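Local coordinates for protein L-ornithine 5-monooxygenase (Pseudomonas aeruginosa, PDB 3S5W) that hydroxylates the side-chain amine of L-ornithine, using FAD, NADPH and molecular oxygen, in the first step of building hydroxamate siderophores such as pyoverdin, at residues R199-D204 with Q347-A352; A242-N247 with T310-R315. All coordinates share one frame; numbering follows the deposited sequence. Where two conformers were deposited one is given.

Contact 1. Residues R199-D204 with Q347-A352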
ATOM      1  N   ARG A 199      -4.679 -11.658  17.377  1.00 27.13           N
ATOM      2  CA  ARG A 199      -3.934 -12.741  16.689  0.50 28.17           C
ATOM      3  C   ARG A 199      -4.520 -14.141  16.913  1.00 28.95           C
ATOM      4  O   ARG A 199      -4.512 -15.002  15.999  1.00 29.68           O
ATOM      5  CB  ARG A 199      -2.437 -12.666  17.024  0.50 27.81           C
ATOM      6  CG  ARG A 199      -1.794 -11.443  16.375  0.50 27.10           C
ATOM      7  CD  ARG A 199      -0.421 -11.101  16.877  0.50 29.82           C
ATOM      8  NE  ARG A 199      -0.080  -9.718  16.506  0.50 29.07           N
ATOM      9  CZ  ARG A 199       1.071  -9.128  16.779  0.50 29.34           C
ATOM     10  NH1 ARG A 199       2.030  -9.786  17.425  0.50 29.18           N
ATOM     11  NH2 ARG A 199       1.266  -7.878  16.402  0.50 29.43           N
ATOM     12  N   ALA A 200      -5.045 -14.359  18.119  1.00 29.20           N
ATOM     13  CA  ALA A 200      -5.706 -15.628  18.502  1.00 29.97           C
ATOM     14  C   ALA A 200      -6.982 -15.879  17.704  1.00 30.83           C
ATOM     15  O   ALA A 200      -7.480 -17.004  17.657  1.00 30.66           O
ATOM     16  CB  ALA A 200      -6.032 -15.645  19.960  1.00 30.11           C
ATOM     17  N   LEU A 201      -7.518 -14.824  17.093  1.00 30.38           N
ATOM     18  CA  LEU A 201      -8.772 -14.925  16.367  1.00 31.16           C
ATOM     19  C   LEU A 201      -8.552 -15.082  14.868  1.00 31.32           C
ATOM     20  O   LEU A 201      -9.533 -15.041  14.101  1.00 31.59           O
ATOM     21  CB  LEU A 201      -9.697 -13.724  16.688  1.00 31.58           C
ATOM     22  CG  LEU A 201     -10.462 -13.765  18.016  1.00 33.18           C
ATOM     23  CD1 LEU A 201     -10.905 -12.377  18.497  1.00 35.06           C
ATOM     24  CD2 LEU A 201     -11.683 -14.662  17.876  1.00 36.59           C
ATOM     25  N   LYS A 202      -7.293 -15.263  14.451  1.00 30.76           N
ATOM     26  CA  LYS A 202      -6.975 -15.559  13.057  1.00 31.89           C
ATOM     27  C   LYS A 202      -7.814 -16.767  12.649  1.00 31.65           C
ATOM     28  O   LYS A 202      -7.888 -17.756  13.385  1.00 30.54           O
ATOM     29  CB  LYS A 202      -5.470 -15.854  12.863  1.00 31.65           C
ATOM     30  CG  LYS A 202      -5.076 -16.275  11.420  1.00 35.00           C
ATOM     31  CD  LYS A 202      -3.561 -16.511  11.237  1.00 39.32           C
ATOM     32  CE  LYS A 202      -3.049 -17.676  12.099  1.00 42.59           C
ATOM     33  NZ  LYS A 202      -1.555 -17.669  12.222  1.00 44.07           N
ATOM     34  N   GLY A 203      -8.479 -16.678  11.511  1.00 32.46           N
ATOM     35  CA  GLY A 203      -9.276 -17.817  11.068  1.00 32.36           C
ATOM     36  C   GLY A 203     -10.733 -17.728  11.438  1.00 33.11           C
ATOM     37  O   GLY A 203     -11.551 -18.469  10.889  1.00 32.86           O
ATOM     38  N   ASP A 204     -11.069 -16.828  12.369  1.00 31.68           N
ATOM     39  CA  ASP A 204     -12.462 -16.533  12.656  1.00 31.40           C
ATOM     40  C   ASP A 204     -12.917 -15.470  11.641  1.00 30.90           C
ATOM     41  O   ASP A 204     -12.412 -14.334  11.644  1.00 29.82           O
ATOM     42  CB  ASP A 204     -12.635 -16.033  14.101  1.00 31.34           C
ATOM     43  CG  ASP A 204     -14.085 -16.036  14.560  1.00 31.37           C
ATOM     44  OD1 ASP A 204     -14.984 -15.556  13.825  1.00 28.35           O
ATOM     45  OD2 ASP A 204     -14.341 -16.495  15.692  1.00 32.00           O
ATOM     46  N   GLN A 347     -22.356 -16.024  20.460  1.00 41.51           N
ATOM     47  CA  GLN A 347     -23.117 -14.777  20.195  1.00 41.57           C
ATOM     48  C   GLN A 347     -22.370 -13.693  19.395  1.00 39.63           C
ATOM     49  O   GLN A 347     -22.982 -12.718  18.974  1.00 39.21           O
ATOM     50  CB  GLN A 347     -23.619 -14.134  21.505  1.00 42.52           C
ATOM     51  CG  GLN A 347     -24.718 -14.910  22.262  1.00 47.49           C
ATOM     52  CD  GLN A 347     -24.154 -15.997  23.168  1.00 52.27           C
ATOM     53  OE1 GLN A 347     -24.569 -17.161  23.085  1.00 55.01           O
ATOM     54  NE2 GLN A 347     -23.198 -15.628  24.036  1.00 53.45           N
ATOM     55  N   GLY A 348     -21.063 -13.851  19.204  1.00 37.08           N
ATOM     56  CA  GLY A 348     -20.266 -12.861  18.472  1.00 34.56           C
ATOM     57  C   GLY A 348     -18.861 -12.720  19.034  1.00 32.89           C
ATOM     58  O   GLY A 348     -18.377 -13.622  19.741  1.00 32.23           O
ATOM     59  N   ILE A 349     -18.186 -11.625  18.676  1.00 30.04           N
ATOM     60  CA  ILE A 349     -16.851 -11.349  19.174  1.00 28.59           C
ATOM     61  C   ILE A 349     -17.009 -10.398  20.367  1.00 29.15           C
ATOM     62  O   ILE A 349     -17.504  -9.265  20.219  1.00 27.92           O
ATOM     63  CB  ILE A 349     -15.895 -10.750  18.071  1.00 28.60           C
ATOM     64  CG1 ILE A 349     -15.844 -11.672  16.837  1.00 29.94           C
ATOM     65  CG2 ILE A 349     -14.488 -10.467  18.633  1.00 26.84           C
ATOM     66  CD1 ILE A 349     -15.400 -13.126  17.137  1.00 29.12           C
ATOM     67  N   GLU A 350     -16.595 -10.867  21.542  1.00 28.24           N
ATOM     68  CA  GLU A 350     -16.745 -10.090  22.759  1.00 29.91           C
ATOM     69  C   GLU A 350     -15.463  -9.283  22.969  1.00 28.96           C
ATOM     70  O   GLU A 350     -14.372  -9.831  22.968  1.00 29.30           O
ATOM     71  CB  GLU A 350     -17.054 -11.036  23.949  1.00 30.21           C
ATOM     72  CG  GLU A 350     -17.203 -10.319  25.261  1.00 35.10           C
ATOM     73  CD  GLU A 350     -17.477 -11.284  26.390  1.00 40.32           C
ATOM     74  OE1 GLU A 350     -18.569 -11.877  26.422  1.00 43.67           O
ATOM     75  OE2 GLU A 350     -16.580 -11.460  27.222  1.00 42.55           O
ATOM     76  N   LEU A 351     -15.591  -7.966  23.108  1.00 28.59           N
ATOM     77  CA  LEU A 351     -14.421  -7.116  23.278  1.00 28.08           C
ATOM     78  C   LEU A 351     -14.503  -6.485  24.651  1.00 28.89           C
ATOM     79  O   LEU A 351     -15.542  -5.934  25.002  1.00 29.54           O
ATOM     80  CB  LEU A 351     -14.402  -5.975  22.239  1.00 27.88           C
ATOM     81  CG  LEU A 351     -14.310  -6.317  20.748  1.00 26.51           C
ATOM     82  CD1 LEU A 351     -14.099  -5.020  19.934  1.00 24.97           C
ATOM     83  CD2 LEU A 351     -13.193  -7.321  20.454  1.00 23.12           C
ATOM     84  N   ALA A 352     -13.406  -6.577  25.402  1.00 28.82           N
ATOM     85  CA  ALA A 352     -13.271  -5.881  26.674  1.00 29.20           C
ATOM     86  C   ALA A 352     -12.562  -4.566  26.359  1.00 28.22           C
ATOM     87  O   ALA A 352     -11.419  -4.553  25.893  1.00 28.76           O
ATOM     88  CB  ALA A 352     -12.492  -6.735  27.699  1.00 28.59           C
TER
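The carboxylate of Asp204 turns one face to Ile349, whose CD1 sits 3.8 Å from OD2 and 4.1 Å from both OD1 and CG; OD1 is meanwhile held in a salt bridge by Arg206, a residue that Ile349 also touches. The contact illustrates how a type II beta turn, Leu201 to Asp204, can dock on a beta-meander: Ile349 belongs to the middle strand of the three-stranded antiparallel sheet that connects strands 332-334 and 368-371 of the NADPH-binding domain. The turn itself leads into strand 207-209, at the border of that domain's parallel sheet.

The two branches of Ile349 are used differently. With chi1 at -55°, CG2 lies anti to the backbone N and meets Leu201 alone, its CD1 at 4.1 Å, while the CG1 branch ends in CD1 between Asp204 and Leu201, 4.1 Å from Leu201 CD2. The leucine and isoleucine lie alongside each other, pointing opposite ways, and Leu201 also packs on Ala342 and Ala344 of the neighbouring strand. Gly203, with its positive phi of 96°, takes the third place of the turn, which is closed by a 2.9 Å hydrogen bond from Asp204 N to Leu201 O.

Contact 2. Residues A242-N247 with T310-R315; sequences AFIDLN and TDLIER
Ile244 carries this helix-to-helix contact from helix 237-249, offering one branch to an apolar partner and the other to a charged one. The apolar part is its meeting with Leu312 on helix 310-326. Leu312 CD1 presses against Ile244 CG1 at 3.4 Å, closer than carbons usually pack. With CG anti to the backbone N (chi1 -177°), Leu312 reaches across to the other helix, where it also touches Ala240, Glu241 and Gln237, the last an NADP(+)-binding residue at the start of the Rossmann-type helix.

The second interaction is between an aliphatic branch and a flat cation. Ile244 CG2 lies over one face of the Arg315 guanidinium, 3.5 Å from NH2 and 3.9 Å from CZ. A bend in the arginine chain at chi3 (70°) goes with the guanidinium lying across the isoleucine, the side chains running roughly perpendicular. Its charge is answered outside the pair: NH2 forms a salt bridge with Asp248 OD2, one helical turn beyond Ile244, and NH1 makes a weak hydrogen bond to Gln80. Arg315 thus joins the helices twice, by dispersion over its face and by charge through NH2, and the carboxylate probably favours keeping the guanidinium over the isoleucine.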
ATOM      1  N   ALA A 242     -14.237   2.903   6.140  1.00 21.62           N
ATOM      2  CA  ALA A 242     -15.072   1.786   6.604  1.00 21.10           C
ATOM      3  C   ALA A 242     -16.312   2.279   7.334  1.00 22.05           C
ATOM      4  O   ALA A 242     -17.451   1.834   7.062  1.00 22.11           O
ATOM      5  CB  ALA A 242     -14.254   0.854   7.522  1.00 21.85           C
ATOM      6  N   PHE A 243     -16.126   3.215   8.267  1.00 21.05           N
ATOM      7  CA  PHE A 243     -17.276   3.751   8.958  1.00 21.08           C
ATOM      8  C   PHE A 243     -18.319   4.375   8.032  1.00 21.08           C
ATOM      9  O   PHE A 243     -19.507   4.165   8.206  1.00 20.89           O
ATOM     10  CB  PHE A 243     -16.864   4.813   9.985  1.00 21.91           C
ATOM     11  CG  PHE A 243     -18.029   5.395  10.729  1.00 22.51           C
ATOM     12  CD1 PHE A 243     -18.613   4.689  11.794  1.00 24.96           C
ATOM     13  CD2 PHE A 243     -18.540   6.657  10.383  1.00 24.42           C
ATOM     14  CE1 PHE A 243     -19.714   5.228  12.490  1.00 24.75           C
ATOM     15  CE2 PHE A 243     -19.631   7.214  11.061  1.00 21.75           C
ATOM     16  CZ  PHE A 243     -20.218   6.485  12.139  1.00 24.49           C
ATOM     17  N   ILE A 244     -17.875   5.194   7.093  1.00 21.64           N
ATOM     18  CA  ILE A 244     -18.818   5.921   6.244  1.00 23.82           C
ATOM     19  C   ILE A 244     -19.535   4.911   5.311  1.00 23.49           C
ATOM     20  O   ILE A 244     -20.765   5.023   5.052  1.00 23.54           O
ATOM     21  CB  ILE A 244     -18.058   7.040   5.467  1.00 23.67           C
ATOM     22  CG1 ILE A 244     -17.881   8.266   6.373  1.00 27.63           C
ATOM     23  CG2 ILE A 244     -18.745   7.396   4.138  1.00 27.86           C
ATOM     24  CD1 ILE A 244     -19.230   8.911   6.917  1.00 32.64           C
ATOM     25  N   ASP A 245     -18.787   3.928   4.813  1.00 22.56           N
ATOM     26  CA  ASP A 245     -19.446   2.893   4.026  1.00 23.41           C
ATOM     27  C   ASP A 245     -20.541   2.132   4.803  1.00 23.62           C
ATOM     28  O   ASP A 245     -21.644   1.928   4.290  1.00 24.32           O
ATOM     29  CB  ASP A 245     -18.458   1.897   3.447  1.00 23.33           C
ATOM     30  CG  ASP A 245     -19.062   1.125   2.292  1.00 26.08           C
ATOM     31  OD1 ASP A 245     -19.444   1.772   1.297  1.00 27.32           O
ATOM     32  OD2 ASP A 245     -19.137  -0.105   2.378  1.00 26.34           O
ATOM     33  N   LEU A 246     -20.242   1.698   6.035  1.00 24.33           N
ATOM     34  CA  LEU A 246     -21.276   1.072   6.866  1.00 24.33           C
ATOM     35  C   LEU A 246     -22.456   2.014   7.055  1.00 24.76           C
ATOM     36  O   LEU A 246     -23.633   1.602   6.878  1.00 24.59           O
ATOM     37  CB  LEU A 246     -20.734   0.583   8.222  1.00 23.40           C
ATOM     38  CG  LEU A 246     -19.686  -0.541   8.068  1.00 24.62           C
ATOM     39  CD1 LEU A 246     -19.047  -0.846   9.416  1.00 24.57           C
ATOM     40  CD2 LEU A 246     -20.337  -1.795   7.498  1.00 23.98           C
ATOM     41  N   ASN A 247     -22.167   3.267   7.410  1.00 23.96           N
ATOM     42  CA  ASN A 247     -23.246   4.227   7.658  1.00 24.07           C
ATOM     43  C   ASN A 247     -24.161   4.392   6.436  1.00 25.10           C
ATOM     44  O   ASN A 247     -25.416   4.400   6.563  1.00 23.95           O
ATOM     45  CB  ASN A 247     -22.668   5.602   7.996  1.00 23.91           C
ATOM     46  CG  ASN A 247     -23.756   6.648   8.265  1.00 24.64           C
ATOM     47  OD1 ASN A 247     -24.443   6.581   9.277  1.00 25.16           O
ATOM     48  ND2 ASN A 247     -23.916   7.609   7.348  1.00 21.95           N
ATOM     49  N   THR A 310      -9.719  15.971   5.721  1.00 24.64           N
ATOM     50  CA  THR A 310     -10.571  16.926   6.440  1.00 25.86           C
ATOM     51  C   THR A 310     -12.067  16.784   6.138  1.00 25.39           C
ATOM     52  O   THR A 310     -12.871  16.791   7.058  1.00 23.59           O
ATOM     53  CB  THR A 310     -10.100  18.392   6.224  1.00 27.71           C
ATOM     54  OG1 THR A 310      -8.809  18.532   6.812  1.00 29.99           O
ATOM     55  CG2 THR A 310     -11.011  19.379   6.950  1.00 29.12           C
ATOM     56  N   ASP A 311     -12.431  16.642   4.853  1.00 25.41           N
ATOM     57  CA  ASP A 311     -13.854  16.587   4.485  1.00 25.83           C
ATOM     58  C   ASP A 311     -14.532  15.356   5.035  1.00 24.16           C
ATOM     59  O   ASP A 311     -15.696  15.392   5.398  1.00 21.19           O
ATOM     60  CB  ASP A 311     -14.061  16.705   2.977  1.00 28.05           C
ATOM     61  CG  ASP A 311     -13.658  18.105   2.444  1.00 33.69           C
ATOM     62  OD1 ASP A 311     -13.679  19.108   3.208  1.00 39.32           O
ATOM     63  OD2 ASP A 311     -13.310  18.197   1.253  1.00 39.27           O
ATOM     64  N   LEU A 312     -13.777  14.260   5.095  1.00 23.07           N
ATOM     65  CA  LEU A 312     -14.299  13.023   5.644  1.00 22.58           C
ATOM     66  C   LEU A 312     -14.463  13.130   7.179  1.00 21.56           C
ATOM     67  O   LEU A 312     -15.439  12.641   7.749  1.00 20.42           O
ATOM     68  CB  LEU A 312     -13.375  11.844   5.198  1.00 23.41           C
ATOM     69  CG  LEU A 312     -13.757  10.412   5.598  1.00 28.01           C
ATOM     70  CD1 LEU A 312     -15.201  10.113   5.287  1.00 30.84           C
ATOM     71  CD2 LEU A 312     -12.849   9.374   4.921  1.00 26.57           C
ATOM     72  N   ILE A 313     -13.532  13.808   7.859  1.00 20.36           N
ATOM     73  CA  ILE A 313     -13.757  14.101   9.304  1.00 20.22           C
ATOM     74  C   ILE A 313     -15.080  14.876   9.505  1.00 20.54           C
ATOM     75  O   ILE A 313     -15.903  14.546  10.371  1.00 19.79           O
ATOM     76  CB  ILE A 313     -12.593  14.896   9.922  1.00 20.33           C
ATOM     77  CG1 ILE A 313     -11.285  14.085   9.807  1.00 19.40           C
ATOM     78  CG2 ILE A 313     -12.932  15.280  11.353  1.00 19.26           C
ATOM     79  CD1 ILE A 313     -10.046  14.720  10.492  1.00 18.94           C
ATOM     80  N   GLU A 314     -15.283  15.901   8.688  1.00 20.57           N
ATOM     81  CA  GLU A 314     -16.510  16.734   8.814  1.00 22.85           C
ATOM     82  C   GLU A 314     -17.763  15.874   8.590  1.00 22.01           C
ATOM     83  O   GLU A 314     -18.771  16.001   9.301  1.00 20.32           O
ATOM     84  CB  GLU A 314     -16.459  17.896   7.798  1.00 24.37           C
ATOM     85  CG  GLU A 314     -15.582  19.068   8.279  1.00 31.89           C
ATOM     86  CD  GLU A 314     -15.215  20.073   7.149  1.00 40.38           C
ATOM     87  OE1 GLU A 314     -14.240  20.837   7.341  1.00 41.78           O
ATOM     88  OE2 GLU A 314     -15.885  20.089   6.076  1.00 42.53           O
ATOM     89  N   ARG A 315     -17.674  14.982   7.603  1.00 22.63           N
ATOM     90  CA  ARG A 315     -18.798  14.072   7.308  1.00 22.40           C
ATOM     91  C   ARG A 315     -19.102  13.170   8.499  1.00 20.88           C
ATOM     92  O   ARG A 315     -20.258  13.012   8.886  1.00 19.74           O
ATOM     93  CB  ARG A 315     -18.539  13.176   6.104  1.00 23.72           C
ATOM     94  CG  ARG A 315     -18.845  13.833   4.782  1.00 31.95           C
ATOM     95  CD  ARG A 315     -18.632  12.839   3.622  1.00 37.83           C
ATOM     96  NE  ARG A 315     -19.617  11.754   3.538  1.00 42.85           N
ATOM     97  CZ  ARG A 315     -19.629  10.843   2.554  1.00 44.29           C
ATOM     98  NH1 ARG A 315     -18.713  10.898   1.598  1.00 43.07           N
ATOM     99  NH2 ARG A 315     -20.551   9.887   2.508  1.00 43.49           N
TER

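Overall arrangement
Both contacts are small and join elements of the NADPH-binding domain, yet they share no strand or helix; their centres lie 25 Å apart and their nearest atoms about 12 Å. In each the two apolar side chains are buried and the charged one is partly exposed. The centre of contact 1 is about 26 Å from that of the chain, and it ties a loop to the antiparallel meander away from the annotated sites. Contact 2, less peripheral, pairs two helices near the NADP site, the side chain of Leu312 lying about 9 Å from the bound dinucleotide. An isoleucine meets a leucine and a charged group in both, an anion in contact 1 and a cation in contact 2.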